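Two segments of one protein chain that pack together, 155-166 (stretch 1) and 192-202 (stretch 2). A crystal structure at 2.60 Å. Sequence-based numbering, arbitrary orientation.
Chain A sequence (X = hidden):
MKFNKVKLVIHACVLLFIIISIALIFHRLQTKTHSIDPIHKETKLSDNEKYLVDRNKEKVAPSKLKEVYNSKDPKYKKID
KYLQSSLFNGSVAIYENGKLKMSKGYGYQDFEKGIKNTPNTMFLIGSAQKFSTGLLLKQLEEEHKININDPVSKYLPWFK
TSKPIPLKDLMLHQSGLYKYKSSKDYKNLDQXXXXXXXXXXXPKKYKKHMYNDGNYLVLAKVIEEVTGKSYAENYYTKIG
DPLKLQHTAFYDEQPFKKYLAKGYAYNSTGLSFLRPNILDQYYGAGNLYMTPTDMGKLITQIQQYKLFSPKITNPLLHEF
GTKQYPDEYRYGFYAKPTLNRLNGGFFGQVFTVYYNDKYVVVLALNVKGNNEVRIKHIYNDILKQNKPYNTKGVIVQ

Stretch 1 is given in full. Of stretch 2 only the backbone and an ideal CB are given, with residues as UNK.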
# COMPACT_ATOMS: atom_id res chain seq x y z
N TYR A 155 16.23 25.90 -20.66
CA TYR A 155 15.03 25.61 -21.45
C TYR A 155 13.75 26.13 -20.80
O TYR A 155 12.75 26.35 -21.48
CB TYR A 155 14.92 24.11 -21.71
CG TYR A 155 16.21 23.49 -22.21
CD1 TYR A 155 16.60 23.60 -23.54
CD2 TYR A 155 17.06 22.82 -21.34
CE1 TYR A 155 17.79 23.06 -23.98
CE2 TYR A 155 18.25 22.26 -21.77
CZ TYR A 155 18.62 22.39 -23.10
OH TYR A 155 19.80 21.84 -23.54
N LEU A 156 13.80 26.33 -19.48
CA LEU A 156 12.64 26.76 -18.72
C LEU A 156 13.05 27.92 -17.81
O LEU A 156 13.17 27.75 -16.60
CB LEU A 156 12.10 25.57 -17.92
CG LEU A 156 10.64 25.60 -17.46
CD1 LEU A 156 9.67 25.86 -18.62
CD2 LEU A 156 10.32 24.28 -16.77
N PRO A 157 13.28 29.11 -18.40
CA PRO A 157 13.87 30.31 -17.75
C PRO A 157 13.34 30.64 -16.36
O PRO A 157 14.11 31.02 -15.49
CB PRO A 157 13.52 31.43 -18.72
CG PRO A 157 13.44 30.77 -20.05
CD PRO A 157 12.96 29.37 -19.82
N TRP A 158 12.03 30.50 -16.17
CA TRP A 158 11.39 30.86 -14.90
C TRP A 158 11.66 29.84 -13.78
O TRP A 158 11.58 30.20 -12.61
CB TRP A 158 9.88 31.10 -15.06
CG TRP A 158 9.13 30.05 -15.82
CD1 TRP A 158 8.86 30.05 -17.16
CD2 TRP A 158 8.53 28.87 -15.28
NE1 TRP A 158 8.14 28.94 -17.49
CE2 TRP A 158 7.92 28.19 -16.36
CE3 TRP A 158 8.46 28.32 -14.00
CZ2 TRP A 158 7.24 26.98 -16.19
CZ3 TRP A 158 7.78 27.12 -13.83
CH2 TRP A 158 7.18 26.47 -14.93
N PHE A 159 11.98 28.60 -14.14
CA PHE A 159 12.33 27.59 -13.14
C PHE A 159 13.72 27.88 -12.55
O PHE A 159 14.71 27.23 -12.89
CB PHE A 159 12.28 26.18 -13.74
CG PHE A 159 12.21 25.10 -12.70
CD1 PHE A 159 10.99 24.68 -12.20
CD2 PHE A 159 13.38 24.51 -12.21
CE1 PHE A 159 10.92 23.69 -11.24
CE2 PHE A 159 13.31 23.52 -11.24
CZ PHE A 159 12.08 23.11 -10.76
N LYS A 160 13.77 28.87 -11.65
CA LYS A 160 15.02 29.27 -11.01
C LYS A 160 15.20 28.54 -9.69
O LYS A 160 14.22 28.24 -9.00
CB LYS A 160 15.06 30.78 -10.81
CG LYS A 160 16.11 31.50 -11.66
CD LYS A 160 17.53 31.03 -11.34
CE LYS A 160 18.58 32.06 -11.72
NZ LYS A 160 19.95 31.56 -11.44
N THR A 161 16.45 28.27 -9.34
CA THR A 161 16.78 27.39 -8.22
C THR A 161 18.13 27.77 -7.61
O THR A 161 19.05 28.17 -8.32
CB THR A 161 16.81 25.91 -8.69
OG1 THR A 161 17.60 25.13 -7.80
CG2 THR A 161 17.39 25.80 -10.10
N SER A 162 18.23 27.63 -6.28
CA SER A 162 19.42 28.05 -5.51
C SER A 162 20.75 27.67 -6.18
O SER A 162 21.72 28.42 -6.13
CB SER A 162 19.38 27.46 -4.08
OG SER A 162 18.11 26.92 -3.75
N LYS A 163 20.77 26.48 -6.78
CA LYS A 163 21.90 26.01 -7.57
C LYS A 163 21.35 25.48 -8.89
O LYS A 163 20.17 25.12 -8.97
CB LYS A 163 22.63 24.90 -6.81
CG LYS A 163 23.13 25.34 -5.43
CD LYS A 163 23.94 24.26 -4.73
CE LYS A 163 23.07 23.12 -4.19
NZ LYS A 163 22.29 23.48 -2.97
N PRO A 164 22.19 25.42 -9.94
CA PRO A 164 21.71 24.90 -11.23
C PRO A 164 21.46 23.40 -11.19
O PRO A 164 22.22 22.67 -10.57
CB PRO A 164 22.86 25.23 -12.19
CG PRO A 164 24.07 25.24 -11.32
CD PRO A 164 23.62 25.79 -10.00
N ILE A 165 20.39 22.96 -11.84
CA ILE A 165 20.02 21.54 -11.91
C ILE A 165 20.08 21.04 -13.35
O ILE A 165 19.23 21.42 -14.15
CB ILE A 165 18.57 21.33 -11.44
CG1 ILE A 165 18.34 21.89 -10.04
CG2 ILE A 165 18.19 19.85 -11.52
CD1 ILE A 165 16.86 22.03 -9.70
N PRO A 166 21.06 20.18 -13.69
CA PRO A 166 21.05 19.67 -15.06
C PRO A 166 19.84 18.77 -15.30
O PRO A 166 19.33 18.15 -14.37
CB PRO A 166 22.36 18.86 -15.15
CG PRO A 166 22.74 18.57 -13.75
CD PRO A 166 22.20 19.68 -12.90
N UNK A 192 1.49 23.05 -11.33
CA UNK A 192 2.25 22.03 -10.59
C UNK A 192 3.75 22.34 -10.57
O UNK A 192 4.37 22.31 -9.51
CB UNK A 192 2.02 20.65 -11.21
N UNK A 193 4.31 22.64 -11.74
CA UNK A 193 5.75 22.93 -11.85
C UNK A 193 6.10 24.31 -11.29
O UNK A 193 7.21 24.52 -10.81
CB UNK A 193 6.19 22.84 -13.31
N UNK A 194 5.16 25.25 -11.35
CA UNK A 194 5.35 26.54 -10.70
C UNK A 194 5.24 26.42 -9.18
O UNK A 194 5.81 27.21 -8.45
CB UNK A 194 4.33 27.55 -11.22
N UNK A 195 4.51 25.42 -8.70
CA UNK A 195 4.48 25.09 -7.28
C UNK A 195 5.82 24.50 -6.82
O UNK A 195 6.36 24.90 -5.79
CB UNK A 195 3.34 24.11 -6.99
N UNK A 196 6.34 23.55 -7.61
CA UNK A 196 7.63 22.90 -7.34
C UNK A 196 8.79 23.89 -7.32
O UNK A 196 9.75 23.73 -6.57
CB UNK A 196 7.90 21.82 -8.39
N UNK A 197 8.71 24.89 -8.18
CA UNK A 197 9.75 25.91 -8.25
C UNK A 197 9.80 26.74 -6.97
O UNK A 197 10.88 27.06 -6.48
CB UNK A 197 9.52 26.82 -9.46
N UNK A 198 8.63 27.08 -6.42
CA UNK A 198 8.56 27.81 -5.15
C UNK A 198 9.17 26.99 -3.99
O UNK A 198 9.93 27.53 -3.18
CB UNK A 198 7.11 28.17 -4.83
N UNK A 199 8.83 25.70 -3.91
CA UNK A 199 9.37 24.85 -2.86
C UNK A 199 10.87 24.71 -3.00
O UNK A 199 11.59 24.73 -2.01
CB UNK A 199 8.71 23.47 -2.89
N UNK A 200 11.33 24.52 -4.24
CA UNK A 200 12.75 24.56 -4.56
C UNK A 200 13.57 23.42 -3.99
O UNK A 200 13.09 22.29 -3.84
CB UNK A 200 13.34 25.88 -4.07
N UNK A 201 14.81 23.74 -3.67
CA UNK A 201 15.83 22.74 -3.31
C UNK A 201 15.86 22.45 -1.81
O UNK A 201 15.58 23.32 -0.98
CB UNK A 201 17.21 23.22 -3.76
N UNK A 202 16.22 21.21 -1.49
CA UNK A 202 16.45 20.77 -0.12
C UNK A 202 17.95 20.49 0.03
O UNK A 202 18.45 19.49 -0.50
CB UNK A 202 15.61 19.54 0.22

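Positions 192 to 199 are helical, and stretch 1 lies along one side of that helix as an irregular chain, so the visible CB atoms show which positions meet it.

Positions 192 and 195 have nothing of stretch 1 within 5.5 Å of their CB atoms, so this contact sets no preference; the residues are Ala192 and Ala195.

At position 193 the CB points toward stretch 1 and lies 4.1 Å from Trp158 CH2, with the Phe159 ring close by. Two aromatic rings and no polar partner call for a compact apolar side chain: valine, isoleucine or leucine. Val193 is found, and its CG1 lies 3.7 Å from Trp158 CH2 and 3.8 Å from Phe159 CD1, so that one methyl touches both rings.

Position 194 points sideways, its CB 4.3 Å from Trp158 CZ3. A long side chain could run along the indole; lysine or arginine would add a charge to the aromatic face, methionine contact alone. Lys194 has its CE over the face, 3.8 Å from the centroid of the Trp158 six-membered ring, and its NZ makes a cation-pi interaction 4.9 Å from the centroid of the five-membered ring.

Position 196 points sideways, 4.6 Å from CB to Phe159 CE1. A branched or long aliphatic residue could reach the ring. Ile196 places CG2 at the ring edge, 4.0 Å from Phe159 CZ.

Position 197 points toward stretch 1, with CB 3.8 Å from Phe159 CD1 and 4.9 Å from Lys160 O, a carbonyl that invites a donor. Glutamine suits both demands, and lysine or arginine might also reach. Gln197 lays its CB 3.7 Å from Phe159 CD1 and donates a hydrogen bond from NE2 to Lys160 O (2.7 Å, 159°).

Position 198 points away and position 199 is out of reach, so stretch 1 sets no preference at either; they hold Lys198 and Arg199.

Position 200 leaves the helix with phi 68° and psi -147°, a combination that strongly favours glycine. It is Gly200, whose N still donates a hydrogen bond to Ile196 O (2.9 Å).

Position 201 points toward stretch 1, its CB 3.8 Å from Ser162 OG, 4.5 Å from Thr161 OG1 and 5.1 Å from Lys163 NZ. A polar or acidic residue could address the hydroxyls and the amine, while isoleucine, leucine or methionine could reach Ile165 CD1. Ile201 takes the apolar course, its CD1 3.6 Å from Ile165 CD1; it also packs against Thr161 and Ser162 without a hydrogen bond to either.

Position 202 points away, so stretch 1 imposes no choice; Asp202 occupies it.

Stretch 2 192-202: AVKAIQKRGID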
# COMPACT_ATOMS: atom_id res chain seq x y z
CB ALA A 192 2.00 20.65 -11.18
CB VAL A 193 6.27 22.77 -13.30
CG1 VAL A 193 7.75 23.15 -13.41
CG2 VAL A 193 6.04 21.34 -13.78
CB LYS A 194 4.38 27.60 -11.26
CG LYS A 194 5.09 28.57 -12.20
CD LYS A 194 4.21 29.18 -13.28
CE LYS A 194 5.03 30.09 -14.20
NZ LYS A 194 4.24 31.09 -14.96
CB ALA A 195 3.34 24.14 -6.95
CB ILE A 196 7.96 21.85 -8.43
CG1 ILE A 196 7.04 20.63 -8.32
CG2 ILE A 196 9.41 21.40 -8.36
CD1 ILE A 196 7.01 19.78 -9.58
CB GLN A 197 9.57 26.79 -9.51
CG GLN A 197 10.73 27.74 -9.79
CD GLN A 197 10.68 29.03 -9.00
OE1 GLN A 197 9.61 29.51 -8.64
NE2 GLN A 197 11.85 29.59 -8.74
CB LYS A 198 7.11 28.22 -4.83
CG LYS A 198 6.96 29.20 -3.67
CD LYS A 198 7.54 30.57 -3.98
CE LYS A 198 7.16 31.57 -2.90
NZ LYS A 198 7.73 32.93 -3.13
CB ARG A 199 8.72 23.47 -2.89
CG ARG A 199 7.23 23.48 -2.65
CD ARG A 199 6.80 22.19 -1.99
NE ARG A 199 7.24 22.15 -0.59
CZ ARG A 199 7.51 21.05 0.11
NH1 ARG A 199 7.40 19.83 -0.44
NH2 ARG A 199 7.91 21.17 1.37
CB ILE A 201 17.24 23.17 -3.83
CG1 ILE A 201 17.53 22.46 -5.14
CG2 ILE A 201 18.39 22.83 -2.88
CD1 ILE A 201 16.47 22.66 -6.20
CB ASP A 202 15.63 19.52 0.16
CG ASP A 202 15.77 19.05 1.59
OD1 ASP A 202 15.99 19.90 2.48
OD2 ASP A 202 15.64 17.83 1.83
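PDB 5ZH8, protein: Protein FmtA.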